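Local coordinates for beta-microseminoprotein (Homo sapiens, PDB 3IX0) that forms an edge-to-edge homodimer as a protein secreted by the prostate into seminal plasma, interacts with PI16 and probably binds immunoglobulins, at residues His26-Ser30 against Thr41-Thr45; Ser1-Asn7 against Thr45-Thr51; Leu52-Pro56 against Cys73-Val77. All blocks are in the same frame, centred on the assembly; numbering follows the deposited sequence.

Contact 1: residues His26-Ser30 against Thr41-Thr45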
loop_
_atom_site.group_PDB
_atom_site.type_symbol
_atom_site.label_atom_id
_atom_site.label_comp_id
_atom_site.label_asym_id
_atom_site.label_seq_id
_atom_site.Cartn_x
_atom_site.Cartn_y
_atom_site.Cartn_z
ATOM N N HIS B 26 7.028 -12.802 17.088
ATOM C CA HIS B 26 7.126 -13.426 15.790
ATOM C C HIS B 26 8.569 -13.592 15.376
ATOM O O HIS B 26 9.403 -12.732 15.625
ATOM C CB HIS B 26 6.391 -12.588 14.742
ATOM C CG HIS B 26 4.970 -12.304 15.095
ATOM N ND1 HIS B 26 3.915 -12.981 14.508
ATOM C CD2 HIS B 26 4.415 -11.445 15.977
ATOM C CE1 HIS B 26 2.786 -12.543 15.010
ATOM N NE2 HIS B 26 3.051 -11.603 15.905
ATOM N N PRO B 27 8.861 -14.709 14.723
ATOM C CA PRO B 27 10.207 -15.007 14.240
ATOM C C PRO B 27 10.646 -14.013 13.166
ATOM O O PRO B 27 9.826 -13.528 12.370
ATOM C CB PRO B 27 10.058 -16.414 13.632
ATOM C CG PRO B 27 8.769 -16.955 14.187
ATOM C CD PRO B 27 7.892 -15.769 14.401
ATOM N N ILE B 28 11.939 -13.702 13.156
ATOM C CA ILE B 28 12.504 -12.870 12.104
ATOM C C ILE B 28 12.151 -13.543 10.790
ATOM O O ILE B 28 12.203 -14.762 10.686
ATOM C CB ILE B 28 14.039 -12.721 12.257
ATOM C CG1 ILE B 28 14.382 -12.068 13.592
ATOM C CG2 ILE B 28 14.601 -11.849 11.173
ATOM C CD1 ILE B 28 13.970 -10.616 13.659
ATOM N N ASN B 29 11.756 -12.740 9.814
ATOM C CA ASN B 29 11.301 -13.207 8.499
ATOM C C ASN B 29 9.974 -13.957 8.440
ATOM O O ASN B 29 9.720 -14.688 7.483
ATOM C CB ASN B 29 12.396 -13.997 7.777
ATOM C CG ASN B 29 13.626 -13.157 7.517
ATOM O OD1 ASN B 29 13.526 -11.956 7.257
ATOM N ND2 ASN B 29 14.796 -13.776 7.615
ATOM N N SER B 30 9.111 -13.772 9.429
ATOM C CA SER B 30 7.798 -14.425 9.363
ATOM C C SER B 30 6.669 -13.449 9.036
ATOM O O SER B 30 6.765 -12.249 9.333
ATOM C CB SER B 30 7.483 -15.166 10.661
ATOM O OG SER B 30 7.080 -14.250 11.663
ATOM N N THR B 41 4.722 -8.266 8.331
ATOM C CA THR B 41 5.937 -9.045 8.195
ATOM C C THR B 41 7.022 -8.536 9.129
ATOM O O THR B 41 7.260 -7.339 9.224
ATOM C CB THR B 41 6.448 -9.028 6.736
ATOM O OG1 THR B 41 5.381 -9.392 5.851
ATOM C CG2 THR B 41 7.623 -10.008 6.551
ATOM N N CYS B 42 7.666 -9.462 9.832
ATOM C CA CYS B 42 8.703 -9.128 10.783
ATOM C C CYS B 42 10.087 -9.269 10.147
ATOM O O CYS B 42 10.445 -10.335 9.676
ATOM C CB CYS B 42 8.612 -10.061 11.985
ATOM S SG CYS B 42 10.106 -10.067 13.013
ATOM N N TYR B 43 10.865 -8.198 10.127
ATOM C CA TYR B 43 12.247 -8.295 9.663
ATOM C C TYR B 43 13.203 -7.876 10.750
ATOM O O TYR B 43 12.839 -7.194 11.729
ATOM C CB TYR B 43 12.527 -7.387 8.451
ATOM C CG TYR B 43 11.593 -7.564 7.285
ATOM C CD1 TYR B 43 10.463 -6.770 7.157
ATOM C CD2 TYR B 43 11.837 -8.522 6.312
ATOM C CE1 TYR B 43 9.596 -6.930 6.096
ATOM C CE2 TYR B 43 10.972 -8.686 5.243
ATOM C CZ TYR B 43 9.856 -7.886 5.139
ATOM O OH TYR B 43 8.984 -8.046 4.079
ATOM N N GLU B 44 14.448 -8.267 10.527
ATOM C CA GLU B 44 15.563 -7.878 11.362
ATOM C C GLU B 44 15.420 -6.423 11.814
ATOM O O GLU B 44 15.366 -6.143 13.004
ATOM C CB GLU B 44 16.854 -8.082 10.570
ATOM C CG GLU B 44 18.092 -8.262 11.405
ATOM C CD GLU B 44 18.022 -9.487 12.289
ATOM O OE1 GLU B 44 18.140 -9.333 13.528
ATOM O OE2 GLU B 44 17.850 -10.597 11.743
ATOM N N THR B 45 15.308 -5.495 10.869
ATOM C CA THR B 45 15.357 -4.088 11.230
ATOM C C THR B 45 14.039 -3.335 11.120
ATOM O O THR B 45 13.980 -2.153 11.443
ATOM C CB THR B 45 16.397 -3.348 10.381
ATOM O OG1 THR B 45 16.048 -3.484 9.000
ATOM C CG2 THR B 45 17.778 -3.944 10.623
HETATM O O HOH W 1 15.107 -9.597 7.850
#
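A short turn can be fixed to the end of a strand by a few backbone bonds and one well-placed sulfur, and His26-Ser30 shows how. Cys42, which loses more surface to this contact than any other residue (90 Å²), directs its side chain toward the turn. Cys42 SG, bonded to Cys18 in a disulfide, sits 3.5 Å from Pro27 O and 3.8 Å from Ile28 CA. Both polar backbone atoms of Cys42 face the turn: Asn29 N donates to Cys42 O (2.7 Å), and Cys42 N to Ser30 O (3.0 Å, almost straight). Pro27 to Ser30 form a type II beta turn, in which Asn29 takes the positive phi of 69°. Ser30 N (3.0 Å) and Ser30 OG (2.9 Å) both donate to Pro27 O. Ile28, second in buried area, sends CD1 to within 4.0 Å of Cys42 SG and CG2 to within 3.5 Å of Glu44 OE2. That carboxylate has its charge partner in Arg16. Water 1 joins Asn29 OD1 (2.9 Å) to Glu44 N (3.1 Å). The chemistry implies a turn fixed on Cys42 by two direct backbone bonds, to which Ile28 CD1 and the disulfide sulfur of Cys42 add apolar contact.

Contact 2: residues Ser1-Asn7 against Thr45-Thr51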
loop_
_atom_site.group_PDB
_atom_site.type_symbol
_atom_site.label_atom_id
_atom_site.label_comp_id
_atom_site.label_asym_id
_atom_site.label_seq_id
_atom_site.Cartn_x
_atom_site.Cartn_y
_atom_site.Cartn_z
ATOM N N SER B 1 -1.976 -0.323 0.942
ATOM C CA SER B 1 -1.153 0.651 1.631
ATOM C C SER B 1 -0.451 -0.041 2.789
ATOM O O SER B 1 -1.044 -0.869 3.479
ATOM C CB SER B 1 -2.001 1.827 2.132
ATOM O OG SER B 1 -3.126 1.389 2.882
ATOM N N CYS B 2 0.815 0.307 3.000
ATOM C CA CYS B 2 1.619 -0.332 4.029
ATOM C C CYS B 2 2.298 0.731 4.873
ATOM O O CYS B 2 2.541 1.841 4.407
ATOM C CB CYS B 2 2.693 -1.231 3.398
ATOM S SG CYS B 2 2.136 -2.430 2.107
ATOM N N TYR B 3 2.586 0.397 6.122
ATOM C CA TYR B 3 3.521 1.192 6.899
ATOM C C TYR B 3 4.727 0.339 7.229
ATOM O O TYR B 3 4.630 -0.879 7.231
ATOM C CB TYR B 3 2.887 1.820 8.162
ATOM C CG TYR B 3 2.427 0.872 9.263
ATOM C CD1 TYR B 3 3.340 0.270 10.112
ATOM C CD2 TYR B 3 1.066 0.623 9.487
ATOM C CE1 TYR B 3 2.931 -0.574 11.143
ATOM C CE2 TYR B 3 0.643 -0.228 10.514
ATOM C CZ TYR B 3 1.587 -0.821 11.333
ATOM O OH TYR B 3 1.210 -1.661 12.348
ATOM N N PHE B 4 5.861 1.003 7.460
ATOM C CA PHE B 4 7.102 0.372 7.883
ATOM C C PHE B 4 7.642 1.145 9.086
ATOM O O PHE B 4 7.811 2.364 9.028
ATOM C CB PHE B 4 8.144 0.398 6.766
ATOM C CG PHE B 4 7.775 -0.419 5.558
ATOM C CD1 PHE B 4 8.425 -1.617 5.287
ATOM C CD2 PHE B 4 6.792 0.014 4.688
ATOM C CE1 PHE B 4 8.084 -2.374 4.169
ATOM C CE2 PHE B 4 6.455 -0.728 3.568
ATOM C CZ PHE B 4 7.100 -1.923 3.313
ATOM N N ILE B 5 7.896 0.435 10.178
ATOM C CA ILE B 5 8.431 1.042 11.382
ATOM C C ILE B 5 9.616 0.212 11.831
ATOM O O ILE B 5 9.779 -0.942 11.406
ATOM C CB ILE B 5 7.400 1.067 12.525
ATOM C CG1 ILE B 5 6.813 -0.332 12.705
ATOM C CG2 ILE B 5 6.315 2.085 12.237
ATOM C CD1 ILE B 5 5.926 -0.504 13.932
ATOM N N PRO B 6 10.449 0.798 12.690
ATOM C CA PRO B 6 11.636 0.115 13.202
ATOM C C PRO B 6 11.231 -1.127 13.962
ATOM O O PRO B 6 10.179 -1.129 14.580
ATOM C CB PRO B 6 12.220 1.126 14.199
ATOM C CG PRO B 6 11.661 2.463 13.779
ATOM C CD PRO B 6 10.298 2.160 13.232
ATOM N N ASN B 7 12.047 -2.170 13.900
ATOM C CA ASN B 7 11.903 -3.301 14.797
ATOM C C ASN B 7 12.772 -3.093 16.052
ATOM O O ASN B 7 13.992 -3.176 15.997
ATOM C CB ASN B 7 12.303 -4.592 14.090
ATOM C CG ASN B 7 12.199 -5.794 15.000
ATOM O OD1 ASN B 7 11.550 -5.723 16.034
ATOM N ND2 ASN B 7 12.839 -6.904 14.623
ATOM N N THR B 45 15.308 -5.495 10.869
ATOM C CA THR B 45 15.357 -4.088 11.230
ATOM C C THR B 45 14.039 -3.335 11.120
ATOM O O THR B 45 13.980 -2.153 11.443
ATOM C CB THR B 45 16.397 -3.348 10.381
ATOM O OG1 THR B 45 16.048 -3.484 9.000
ATOM C CG2 THR B 45 17.778 -3.944 10.623
ATOM N N GLU B 46 12.981 -4.009 10.687
ATOM C CA GLU B 46 11.720 -3.321 10.481
ATOM C C GLU B 46 10.512 -4.238 10.571
ATOM O O GLU B 46 10.630 -5.451 10.438
ATOM C CB GLU B 46 11.719 -2.613 9.116
ATOM C CG GLU B 46 11.921 -3.532 7.924
ATOM C CD GLU B 46 11.827 -2.790 6.589
ATOM O OE1 GLU B 46 11.884 -1.542 6.580
ATOM O OE2 GLU B 46 11.690 -3.456 5.542
ATOM N N ILE B 47 9.351 -3.632 10.782
ATOM C CA ILE B 47 8.091 -4.322 10.704
ATOM C C ILE B 47 7.237 -3.561 9.707
ATOM O O ILE B 47 7.149 -2.334 9.762
ATOM C CB ILE B 47 7.369 -4.336 12.063
ATOM C CG1 ILE B 47 8.255 -4.961 13.148
ATOM C CG2 ILE B 47 6.059 -5.120 11.963
ATOM C CD1 ILE B 47 7.747 -4.697 14.548
ATOM N N SER B 48 6.619 -4.289 8.784
ATOM C CA SER B 48 5.669 -3.690 7.874
ATOM C C SER B 48 4.288 -4.320 8.080
ATOM O O SER B 48 4.169 -5.507 8.350
ATOM C CB SER B 48 6.120 -3.896 6.431
ATOM O OG SER B 48 6.055 -5.268 6.087
ATOM N N CYS B 49 3.251 -3.512 7.970
ATOM C CA CYS B 49 1.888 -4.024 7.943
ATOM C C CYS B 49 1.184 -3.416 6.742
ATOM O O CYS B 49 1.313 -2.211 6.482
ATOM C CB CYS B 49 1.148 -3.688 9.244
ATOM S SG CYS B 49 1.802 -4.620 10.673
ATOM N N CYS B 50 0.460 -4.253 6.002
ATOM C CA CYS B 50 -0.254 -3.810 4.823
ATOM C C CYS B 50 -1.711 -4.238 4.944
ATOM O O CYS B 50 -2.003 -5.318 5.424
ATOM C CB CYS B 50 0.347 -4.440 3.561
ATOM S SG CYS B 50 2.074 -4.099 3.288
ATOM N N THR B 51 -2.631 -3.401 4.484
ATOM C CA THR B 51 -4.026 -3.775 4.548
ATOM C C THR B 51 -4.335 -4.877 3.529
ATOM O O THR B 51 -3.797 -4.900 2.418
ATOM C CB THR B 51 -4.945 -2.577 4.302
ATOM O OG1 THR B 51 -6.299 -2.994 4.490
ATOM C CG2 THR B 51 -4.783 -2.056 2.878
HETATM O O HOH W 2 -2.051 -3.133 1.255
#
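An antiparallel ladder is best read as a ledger of donors and acceptors, and strand 2-6 against strand 46-51 gives an orderly one. Tyr3 and Cys49 exchange two bonds, Tyr3 N to Cys49 O (2.9 Å) and Cys49 N to Tyr3 O (3.1 Å). Ile5 and Ile47 do the same, with Ile5 N to Ile47 O at 2.9 Å and Ile47 N to Ile5 O at 2.8 Å. Thr51 N to Ser1 O (3.2 Å) and Asn7 N to Thr45 O (3.1 Å) extend the series at its ends. Beyond Ser1 O, water 2 accepts from Ser1 N (2.8 Å) and donates to Thr51 O (2.7 Å). The side-chain amide of Asn7 is satisfied by neighbouring loops: OD1 accepts from Gly9 N, and ND2 donates to backbone oxygens including that of Tyr43.

Next to the Tyr3-Cys49 pair, on the Ser1 side, Cys2 and Cys50 form a non-hydrogen-bonded pair with CA atoms only 4.0 Å apart, close enough for the disulfide SG-SG of 2.0 Å. On that same face the Phe4 ring lies over Ser48 CB (3.6 Å to the ring centroid), a CH-pi contact; on the other, the Tyr3 ring lies over Cys49 CB (4.0 Å to its centroid).

Ser48 and Cys50 bond through their backbones to Thr41 and Thr39 of strand 38-42, whereas Tyr3 and Phe4 pair with a strand of the second subunit. Strand 2-6 is thus the edge at which the sheet continues into the dimer, and the strand order 1-4-3-2 within the chain is that of a Greek key.

Contact 3: residues Leu52-Pro56 against Cys73-Val77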
loop_
_atom_site.group_PDB
_atom_site.type_symbol
_atom_site.label_atom_id
_atom_site.label_comp_id
_atom_site.label_asym_id
_atom_site.label_seq_id
_atom_site.Cartn_x
_atom_site.Cartn_y
_atom_site.Cartn_z
ATOM N N LEU B 52 -5.218 -5.789 3.895
ATOM C CA LEU B 52 -5.719 -6.721 2.892
ATOM C C LEU B 52 -6.976 -6.201 2.193
ATOM O O LEU B 52 -7.470 -6.821 1.256
ATOM C CB LEU B 52 -5.959 -8.090 3.514
ATOM C CG LEU B 52 -4.639 -8.715 3.980
ATOM C CD1 LEU B 52 -4.882 -9.754 5.066
ATOM C CD2 LEU B 52 -3.873 -9.296 2.791
ATOM N N VAL B 53 -7.492 -5.058 2.642
ATOM C CA VAL B 53 -8.804 -4.623 2.163
ATOM C C VAL B 53 -8.726 -3.746 0.922
ATOM O O VAL B 53 -8.121 -2.684 0.944
ATOM C CB VAL B 53 -9.608 -3.860 3.244
ATOM C CG1 VAL B 53 -10.996 -3.484 2.700
ATOM C CG2 VAL B 53 -9.724 -4.697 4.515
ATOM N N SER B 54 -9.368 -4.191 -0.154
ATOM C CA SER B 54 -9.548 -3.363 -1.329
ATOM C C SER B 54 -10.835 -2.516 -1.230
ATOM O O SER B 54 -11.942 -3.045 -1.134
ATOM C CB SER B 54 -9.581 -4.238 -2.580
ATOM O OG SER B 54 -9.220 -3.472 -3.700
ATOM N N THR B 55 -10.674 -1.199 -1.253
ATOM C CA THR B 55 -11.791 -0.264 -1.127
ATOM C C THR B 55 -12.317 0.169 -2.491
ATOM O O THR B 55 -11.595 0.776 -3.269
ATOM C CB THR B 55 -11.341 1.007 -0.362
ATOM O OG1 THR B 55 -10.714 0.617 0.853
ATOM C CG2 THR B 55 -12.522 1.930 -0.047
ATOM N N PRO B 56 -13.586 -0.141 -2.786
ATOM C CA PRO B 56 -14.177 0.322 -4.045
ATOM C C PRO B 56 -14.407 1.819 -3.979
ATOM O O PRO B 56 -14.976 2.290 -3.008
ATOM C CB PRO B 56 -15.529 -0.388 -4.075
ATOM C CG PRO B 56 -15.838 -0.595 -2.563
ATOM C CD PRO B 56 -14.510 -0.984 -2.003
ATOM N N CYS B 73 -12.728 -9.549 5.230
ATOM C CA CYS B 73 -11.839 -8.445 4.919
ATOM C C CYS B 73 -12.095 -7.896 3.538
ATOM O O CYS B 73 -11.152 -7.687 2.775
ATOM C CB CYS B 73 -10.386 -8.900 5.006
ATOM S SG CYS B 73 -9.936 -9.302 6.642
ATOM N N LYS B 74 -13.361 -7.679 3.199
ATOM C CA LYS B 74 -13.676 -7.096 1.897
ATOM C C LYS B 74 -14.970 -6.293 1.894
ATOM O O LYS B 74 -15.770 -6.366 2.826
ATOM C CB LYS B 74 -13.776 -8.200 0.835
ATOM C CG LYS B 74 -14.943 -9.175 1.068
ATOM C CD LYS B 74 -15.344 -9.904 -0.211
ATOM C CE LYS B 74 -16.621 -10.714 -0.001
ATOM N NZ LYS B 74 -16.959 -11.555 -1.184
ATOM N N TYR B 75 -15.177 -5.548 0.818
ATOM C CA TYR B 75 -16.431 -4.840 0.592
ATOM C C TYR B 75 -17.290 -5.548 -0.433
ATOM O O TYR B 75 -16.787 -6.175 -1.347
ATOM C CB TYR B 75 -16.167 -3.458 0.025
ATOM C CG TYR B 75 -15.688 -2.458 1.018
ATOM C CD1 TYR B 75 -14.323 -2.248 1.218
ATOM C CD2 TYR B 75 -16.590 -1.700 1.744
ATOM C CE1 TYR B 75 -13.873 -1.305 2.128
ATOM C CE2 TYR B 75 -16.150 -0.746 2.664
ATOM C CZ TYR B 75 -14.799 -0.561 2.849
ATOM O OH TYR B 75 -14.377 0.368 3.754
ATOM N N ILE B 76 -18.597 -5.412 -0.285
ATOM C CA ILE B 76 -19.501 -5.660 -1.383
ATOM C C ILE B 76 -20.079 -4.306 -1.786
ATOM O O ILE B 76 -20.049 -3.352 -1.005
ATOM C CB ILE B 76 -20.616 -6.651 -1.003
ATOM C CG1 ILE B 76 -21.400 -6.160 0.216
ATOM C CG2 ILE B 76 -20.019 -8.029 -0.727
ATOM C CD1 ILE B 76 -22.781 -6.800 0.348
ATOM N N VAL B 77 -20.556 -4.213 -3.017
ATOM C CA VAL B 77 -21.151 -2.979 -3.514
ATOM C C VAL B 77 -22.489 -3.322 -4.134
ATOM O O VAL B 77 -22.558 -4.085 -5.098
ATOM C CB VAL B 77 -20.287 -2.288 -4.557
ATOM C CG1 VAL B 77 -20.945 -0.996 -4.990
ATOM C CG2 VAL B 77 -18.867 -2.035 -3.991
HETATM O O HOH W 3 -10.753 -6.963 -0.040
HETATM O O HOH W 4 -12.775 -5.476 -1.032
HETATM O O HOH W 5 -11.905 1.006 3.031
#
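Two strands can run alongside each other without joining one sheet, and side-chain conformation then decides how they fit. Cys73 and Lys74 form a G1 beta bulge, at the start of the second strand of the hairpin 64-69/74-79; Cys73 takes the left-handed backbone conformation (44/46°) of its first position. Leu52-Pro56, leading into strand 55-58 of a separate sheet, runs beside this strand with end-to-end directions 10° apart.

Tyr75 fills the gap. Its chi1 is m and its ring is turned nearly perpendicular (chi2 93°), so that the edge at CD1 meets Ser54 O at 3.4 Å. Val53, in the t rotamer, spreads its methyls between two partners: CG1 lies 3.7 Å from Tyr75 CE1, and CG2 4.3 Å from Cys73 CB. Pro56 puts CD 3.5 Å from Tyr75 CD1, while its CG, puckered endo, lies 3.6 Å from CG2 of Val77, itself t. Strand alternation turns Ile76 away. Trp92 also packs on Pro56, and Phe68 meets the Tyr75 ring.

Water takes the place of direct hydrogen bonds. Water 3 accepts from Ser54 N (3.1 Å) and donates to Cys73 O (2.9 Å); water 4 donates to Ser54 O (2.6 Å) and accepts from Tyr75 N (3.0 Å). Ser54 thereby reaches both sides of Lys74, as a residue would in a parallel ladder, but through solvent. The m rotamer of Thr55 completes the set: water 5 lies 2.5 Å from Thr55 OG1 and 2.7 Å from Tyr75 OH.

Contacts 1 and 2 belong to one structural unit, with centres 10 Å apart. They share Thr45, and strands 38-42 and 46-51 are neighbours in the sheet, where Thr41 N lies 2.8 Å from Ser48 O, a probable hydrogen bond. Asn7 ND2 adds another, 2.9 Å from Tyr43 O. Both segments of contact 1 come from the chain between Asn7 and Glu46, so pairing strand 2-6 with strand 46-51 encloses it. Contact 3 follows directly in sequence, Leu52 after Thr51, yet its centre is about 21 Å from that of contact 2 and about 27 Å from that of contact 1, across the chain's centre. Of the three, contact 2 alone meets the second subunit.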